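Local coordinates for hypothetical protein (PDB 2ODK) that probably serves as the antitoxin component of a type II toxin-antitoxin system, at residues V41-G44 with E45-R48. Sequence-based numbering, arbitrary orientation.
Sequences VPIG and EWRR
With CG1 of Ile43 anti to the backbone N (chi1 -172°), CD1 of this side chain reaches CD1 of Trp46 at 4.0 Å. The same branch lies alongside Arg47, whose chain bends at chi2 (-60°) and brings NE to 3.9 Å from CG1 of Ile43. Where strand 35-42 gives way to helix 43-52, Pro42 takes the N-cap position, and its carbonyl O accepts the first helical bond from Trp46 N at 3.1 Å. Arg47 N to Ile43 O and Arg48 N to Gly44 O (3.0 Å) continue the i to i+4 series. CG1 of Val41 packs against CB of Trp46 at 4.1 Å, an apolar contact between the end of the strand and the helix. The Glu45 side chain runs beside the Pro42 ring, with OE1 3.8 Å from Pro42 CD. Arg48 lays one face of its guanidinium over Gly44 O, which stands 3.3 Å above the centre of the plane; its NH1 is not hydrogen-bonded to that oxygen. Arg47 NH1 bonds Gln50 OE1. The three backbone bonds thus form the first turn of helix 43-52, and the same residues border the subunit interface, where Val41 and Pro42 pair antiparallel with a strand of the second subunit. CG1 and CD1 of Ile43 lie beside Arg47 NE, while NH2 forms a salt bridge with Glu36 of that subunit, which probably helps balance the arginine's charge.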
# COMPACT_ATOMS: atom_id res chain seq x y z
N VAL A 41 2.02 -2.47 -2.24
CA VAL A 41 3.04 -3.27 -2.91
C VAL A 41 3.33 -4.51 -2.05
O VAL A 41 3.42 -4.39 -0.85
CB VAL A 41 4.36 -2.45 -3.03
CG1 VAL A 41 5.49 -3.26 -3.68
CG2 VAL A 41 4.10 -1.12 -3.78
N PRO A 42 3.49 -5.69 -2.66
CA PRO A 42 3.88 -6.85 -1.84
C PRO A 42 5.18 -6.53 -1.12
O PRO A 42 6.10 -5.97 -1.70
CB PRO A 42 4.14 -7.96 -2.88
CG PRO A 42 3.33 -7.55 -4.12
CD PRO A 42 3.36 -6.02 -4.10
N ILE A 43 5.28 -6.90 0.15
CA ILE A 43 6.39 -6.39 0.95
C ILE A 43 7.75 -6.85 0.38
O ILE A 43 8.72 -6.07 0.34
CB ILE A 43 6.25 -6.74 2.44
CG1 ILE A 43 7.30 -6.04 3.32
CG2 ILE A 43 6.28 -8.24 2.70
CD1 ILE A 43 7.05 -4.52 3.41
N GLY A 44 7.80 -8.09 -0.12
CA GLY A 44 9.07 -8.62 -0.64
C GLY A 44 9.53 -7.83 -1.86
O GLY A 44 10.75 -7.58 -2.04
N GLU A 45 8.56 -7.43 -2.69
CA GLU A 45 8.90 -6.65 -3.87
C GLU A 45 9.46 -5.28 -3.46
O GLU A 45 10.46 -4.81 -4.03
CB GLU A 45 7.65 -6.47 -4.73
CG GLU A 45 7.87 -5.60 -5.96
CD GLU A 45 6.68 -5.60 -6.92
OE1 GLU A 45 5.86 -6.54 -6.87
OE2 GLU A 45 6.58 -4.66 -7.75
N TRP A 46 8.82 -4.64 -2.46
CA TRP A 46 9.34 -3.39 -1.94
C TRP A 46 10.76 -3.54 -1.38
O TRP A 46 11.65 -2.71 -1.68
CB TRP A 46 8.38 -2.92 -0.83
CG TRP A 46 8.85 -1.78 0.02
CD1 TRP A 46 9.22 -1.82 1.36
CD2 TRP A 46 8.97 -0.47 -0.40
NE1 TRP A 46 9.56 -0.56 1.77
CE2 TRP A 46 9.40 0.30 0.71
CE3 TRP A 46 8.71 0.16 -1.59
CZ2 TRP A 46 9.62 1.66 0.65
CZ3 TRP A 46 8.93 1.57 -1.65
CH2 TRP A 46 9.37 2.28 -0.55
N ARG A 47 11.00 -4.58 -0.58
CA ARG A 47 12.34 -4.75 0.01
C ARG A 47 13.40 -4.88 -1.09
O ARG A 47 14.48 -4.31 -1.00
CB ARG A 47 12.42 -5.99 0.90
CG ARG A 47 11.48 -5.99 2.11
CD ARG A 47 11.76 -4.82 3.03
NE ARG A 47 10.95 -4.88 4.24
CZ ARG A 47 10.92 -3.89 5.14
NH1 ARG A 47 11.70 -2.82 4.95
NH2 ARG A 47 10.18 -3.98 6.23
N ARG A 48 13.06 -5.65 -2.13
CA ARG A 48 14.05 -5.83 -3.20
C ARG A 48 14.30 -4.54 -3.97
O ARG A 48 15.44 -4.26 -4.36
CB ARG A 48 13.66 -6.98 -4.13
CG ARG A 48 13.78 -8.33 -3.37
CD ARG A 48 13.53 -9.48 -4.33
NE ARG A 48 12.18 -9.52 -4.88
CZ ARG A 48 11.14 -10.11 -4.31
NH1 ARG A 48 11.25 -10.75 -3.12
NH2 ARG A 48 9.93 -10.06 -4.89